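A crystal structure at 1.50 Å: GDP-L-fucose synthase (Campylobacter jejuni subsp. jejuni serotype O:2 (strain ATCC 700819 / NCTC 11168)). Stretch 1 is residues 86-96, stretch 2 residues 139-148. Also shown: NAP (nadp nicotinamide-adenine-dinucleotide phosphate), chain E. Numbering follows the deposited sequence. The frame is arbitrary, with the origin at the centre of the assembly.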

# COMPACT_ATOMS: atom_id res chain seq x y z
N GLU B 86 -3.88 -9.35 5.78
CA GLU B 86 -4.23 -10.61 5.10
C GLU B 86 -4.27 -10.36 3.60
O GLU B 86 -3.75 -11.18 2.82
CB GLU B 86 -5.51 -11.20 5.68
CG GLU B 86 -5.28 -11.72 7.08
CD GLU B 86 -6.40 -12.55 7.66
OE1 GLU B 86 -7.13 -13.20 6.88
OE2 GLU B 86 -6.54 -12.53 8.92
N ASN B 87 -4.91 -9.26 3.18
CA ASN B 87 -5.08 -9.01 1.74
C ASN B 87 -3.74 -8.64 1.12
O ASN B 87 -3.45 -9.08 0.02
CB ASN B 87 -6.20 -7.99 1.47
CG ASN B 87 -7.55 -8.62 1.81
OD1 ASN B 87 -7.87 -9.71 1.30
ND2 ASN B 87 -8.34 -7.94 2.61
N LEU B 88 -2.92 -7.84 1.81
CA LEU B 88 -1.55 -7.61 1.26
C LEU B 88 -0.81 -8.94 1.12
O LEU B 88 -0.10 -9.12 0.13
CB LEU B 88 -0.75 -6.63 2.13
CG LEU B 88 -1.19 -5.17 2.10
CD1 LEU B 88 -0.33 -4.37 3.05
CD2 LEU B 88 -1.13 -4.59 0.70
N MET B 89 -0.88 -9.84 2.10
CA MET B 89 -0.13 -11.10 2.01
C MET B 89 -0.66 -11.95 0.83
O MET B 89 0.17 -12.47 0.06
CB MET B 89 -0.15 -11.92 3.29
CG MET B 89 0.60 -11.25 4.48
SD MET B 89 2.35 -10.96 4.14
CE MET B 89 2.84 -12.63 3.74
N ILE B 90 -1.96 -12.07 0.69
CA ILE B 90 -2.55 -12.85 -0.43
C ILE B 90 -2.04 -12.27 -1.75
O ILE B 90 -1.56 -12.98 -2.62
CB ILE B 90 -4.08 -12.87 -0.32
CG1 ILE B 90 -4.52 -13.68 0.89
CG2 ILE B 90 -4.64 -13.43 -1.62
CD1 ILE B 90 -5.98 -13.52 1.21
N GLN B 91 -2.23 -10.97 -1.91
CA GLN B 91 -1.85 -10.25 -3.13
C GLN B 91 -0.36 -10.46 -3.40
O GLN B 91 0.04 -10.84 -4.55
CB GLN B 91 -2.16 -8.75 -3.02
CG GLN B 91 -3.66 -8.43 -2.96
CD GLN B 91 -4.01 -7.07 -2.44
OE1 GLN B 91 -5.19 -6.83 -2.13
NE2 GLN B 91 -3.03 -6.20 -2.25
N ASN B 92 0.48 -10.20 -2.41
CA ASN B 92 1.94 -10.21 -2.62
C ASN B 92 2.37 -11.64 -2.92
O ASN B 92 3.18 -11.88 -3.84
CB ASN B 92 2.67 -9.68 -1.39
CG ASN B 92 2.49 -8.19 -1.18
OD1 ASN B 92 1.94 -7.50 -2.02
ND2 ASN B 92 2.95 -7.75 -0.02
N ASN B 93 1.87 -12.60 -2.16
CA ASN B 93 2.30 -14.00 -2.35
C ASN B 93 1.89 -14.49 -3.75
O ASN B 93 2.73 -15.09 -4.44
CB ASN B 93 1.70 -14.89 -1.28
CG ASN B 93 2.28 -14.69 0.11
OD1 ASN B 93 3.38 -14.16 0.25
ND2 ASN B 93 1.53 -15.12 1.11
N VAL B 94 0.67 -14.21 -4.19
CA VAL B 94 0.22 -14.77 -5.49
C VAL B 94 0.88 -13.99 -6.63
O VAL B 94 1.38 -14.60 -7.57
CB VAL B 94 -1.31 -14.75 -5.57
CG1 VAL B 94 -1.82 -15.07 -6.95
CG2 VAL B 94 -1.88 -15.70 -4.52
N ILE B 95 0.96 -12.67 -6.53
CA ILE B 95 1.50 -11.87 -7.65
C ILE B 95 3.00 -12.17 -7.80
O ILE B 95 3.49 -12.44 -8.90
CB ILE B 95 1.21 -10.38 -7.48
CG1 ILE B 95 -0.28 -10.11 -7.60
CG2 ILE B 95 2.01 -9.59 -8.51
CD1 ILE B 95 -0.69 -8.74 -7.10
N HIS B 96 3.77 -12.13 -6.70
CA HIS B 96 5.22 -12.33 -6.81
C HIS B 96 5.52 -13.77 -7.26
O HIS B 96 6.42 -13.94 -8.10
CB HIS B 96 5.93 -12.01 -5.48
CG HIS B 96 7.39 -12.16 -5.59
ND1 HIS B 96 8.11 -11.25 -6.30
CD2 HIS B 96 8.26 -13.08 -5.12
CE1 HIS B 96 9.39 -11.60 -6.26
NE2 HIS B 96 9.51 -12.71 -5.54
N SER B 139 -8.43 0.74 5.54
CA SER B 139 -7.32 -0.23 5.47
C SER B 139 -7.53 -1.24 4.35
O SER B 139 -6.54 -1.61 3.67
CB SER B 139 -7.07 -0.85 6.80
OG SER B 139 -8.11 -1.72 7.18
N PHE B 140 -8.75 -1.65 4.10
CA PHE B 140 -9.08 -2.56 2.98
C PHE B 140 -8.81 -1.86 1.65
O PHE B 140 -8.17 -2.45 0.77
CB PHE B 140 -10.55 -2.96 3.12
CG PHE B 140 -11.04 -3.83 2.01
CD1 PHE B 140 -10.90 -5.20 2.04
CD2 PHE B 140 -11.69 -3.26 0.93
CE1 PHE B 140 -11.37 -5.99 1.00
CE2 PHE B 140 -12.17 -4.06 -0.09
CZ PHE B 140 -12.00 -5.40 -0.06
N GLY B 141 -9.28 -0.62 1.51
CA GLY B 141 -9.05 0.15 0.27
C GLY B 141 -7.56 0.33 0.04
O GLY B 141 -7.12 0.24 -1.10
N ALA B 142 -6.79 0.63 1.09
CA ALA B 142 -5.33 0.79 0.95
C ALA B 142 -4.74 -0.53 0.45
O ALA B 142 -3.84 -0.49 -0.42
CB ALA B 142 -4.71 1.26 2.24
N ALA B 143 -5.17 -1.68 0.99
CA ALA B 143 -4.64 -2.97 0.50
C ALA B 143 -4.99 -3.14 -0.98
O ALA B 143 -4.09 -3.53 -1.79
CB ALA B 143 -5.20 -4.09 1.34
N LYS B 144 -6.18 -2.75 -1.40
CA LYS B 144 -6.59 -2.90 -2.82
C LYS B 144 -5.77 -1.96 -3.73
O LYS B 144 -5.38 -2.37 -4.79
CB LYS B 144 -8.08 -2.67 -2.98
CG LYS B 144 -8.93 -3.82 -2.45
CD LYS B 144 -8.69 -5.13 -3.17
CE LYS B 144 -9.83 -6.10 -2.96
NZ LYS B 144 -9.55 -7.41 -3.59
N ILE B 145 -5.48 -0.75 -3.26
CA ILE B 145 -4.59 0.16 -4.00
C ILE B 145 -3.23 -0.53 -4.21
O ILE B 145 -2.66 -0.51 -5.33
CB ILE B 145 -4.44 1.52 -3.28
CG1 ILE B 145 -5.75 2.31 -3.30
CG2 ILE B 145 -3.31 2.32 -3.88
CD1 ILE B 145 -5.74 3.51 -2.44
N ALA B 146 -2.67 -1.09 -3.14
CA ALA B 146 -1.33 -1.70 -3.22
C ALA B 146 -1.38 -2.88 -4.19
O ALA B 146 -0.39 -3.13 -4.88
CB ALA B 146 -0.86 -2.16 -1.87
N GLY B 147 -2.48 -3.62 -4.25
CA GLY B 147 -2.66 -4.71 -5.22
C GLY B 147 -2.59 -4.21 -6.64
O GLY B 147 -1.84 -4.76 -7.48
N ALA B 148 -3.30 -3.13 -6.93
CA ALA B 148 -3.30 -2.54 -8.28
C ALA B 148 -1.90 -2.06 -8.65
O ALA B 148 -1.43 -2.26 -9.77
CB ALA B 148 -4.29 -1.42 -8.36
PA NAP E . -15.72 -14.12 -1.60
O1A NAP E . -15.68 -13.35 -0.31
O2A NAP E . -17.06 -14.67 -2.04
O5B NAP E . -14.73 -15.34 -1.59
C5B NAP E . -13.38 -15.17 -1.17
C4B NAP E . -12.75 -16.53 -1.20
O4B NAP E . -11.35 -16.36 -0.87
C3B NAP E . -13.33 -17.54 -0.19
O3B NAP E . -13.71 -18.73 -0.87
C2B NAP E . -12.20 -17.73 0.81
O2B NAP E . -12.09 -19.06 1.31
C1B NAP E . -10.97 -17.43 -0.04
N9A NAP E . -9.84 -17.04 0.77
C8A NAP E . -9.74 -15.97 1.61
N7A NAP E . -8.63 -15.94 2.31
C5A NAP E . -7.95 -17.07 1.91
C6A NAP E . -6.72 -17.61 2.30
N6A NAP E . -5.93 -17.09 3.24
N1A NAP E . -6.35 -18.77 1.71
C2A NAP E . -7.15 -19.32 0.79
N3A NAP E . -8.34 -18.90 0.35
C4A NAP E . -8.69 -17.77 0.97
O3 NAP E . -15.14 -13.18 -2.76
PN NAP E . -15.94 -12.43 -3.91
O1N NAP E . -17.07 -11.70 -3.29
O2N NAP E . -16.19 -13.42 -4.97
O5D NAP E . -14.82 -11.37 -4.39
C5D NAP E . -13.94 -11.69 -5.45
C4D NAP E . -13.06 -10.49 -5.68
O4D NAP E . -13.87 -9.36 -6.11
C3D NAP E . -12.28 -10.02 -4.45
O3D NAP E . -10.99 -9.51 -4.83
C2D NAP E . -13.17 -8.93 -3.93
O2D NAP E . -12.51 -8.01 -3.06
C1D NAP E . -13.65 -8.28 -5.21
N1N NAP E . -14.88 -7.50 -4.99
C2N NAP E . -16.04 -8.09 -4.56
C3N NAP E . -17.13 -7.35 -4.28
C7N NAP E . -18.41 -7.94 -3.80
O7N NAP E . -19.42 -7.21 -3.73
N7N NAP E . -18.42 -9.23 -3.48
C4N NAP E . -17.11 -5.91 -4.49
C5N NAP E . -15.87 -5.36 -4.98
C6N NAP E . -14.82 -6.12 -5.13
P2B NAP E . -13.08 -19.57 2.48
O1X NAP E . -14.38 -19.82 1.77
O2X NAP E . -13.13 -18.58 3.56
O3X NAP E . -12.41 -20.87 2.98
O HOH W 1 -7.34 -8.40 -2.19

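Two helical segments run nearly parallel, with 12° between their directions and axes 9.1 Å apart at closest approach. Small residues on the second helix, Ala143, Ala146 and Gly147, leave room for this approach.

Gln91 covers the most surface. Its side chain points toward the other helix and sits as a knob among Ala143, Lys144, Ala146 and Gly147. There Gln91 NE2 donates a hydrogen bond to Ala143 O at 2.9 Å. The same carbonyl accepts the helical bond from Gly147 N, 2.9 Å from Ala143 O, so it serves two donors. Gln91 NE2 also lies 3.3 Å from Gly147 N, but both are donors and no bond forms. A CB on Gly147 would fall about 3.0 Å from Gln91 NE2, which is tight.

The other end of the amide faces water. Water 1 donates to Gln91 OE1 at 2.7 Å and accepts from Lys144 NZ at 2.8 Å, bridging the helices. Lys144 NZ also donates to NAP O3D at 2.8 Å, linking this site to the cofactor.

Ala143 points toward the first helix. Its CB lies 4.0 Å from Asn87 CB. Leu88 CD2 packs 4.2 Å from Ala143 CB and 3.5 Å from Ala146 CB. Asn87 also reaches Phe140, with ND2 3.8 Å from Phe140 CD1.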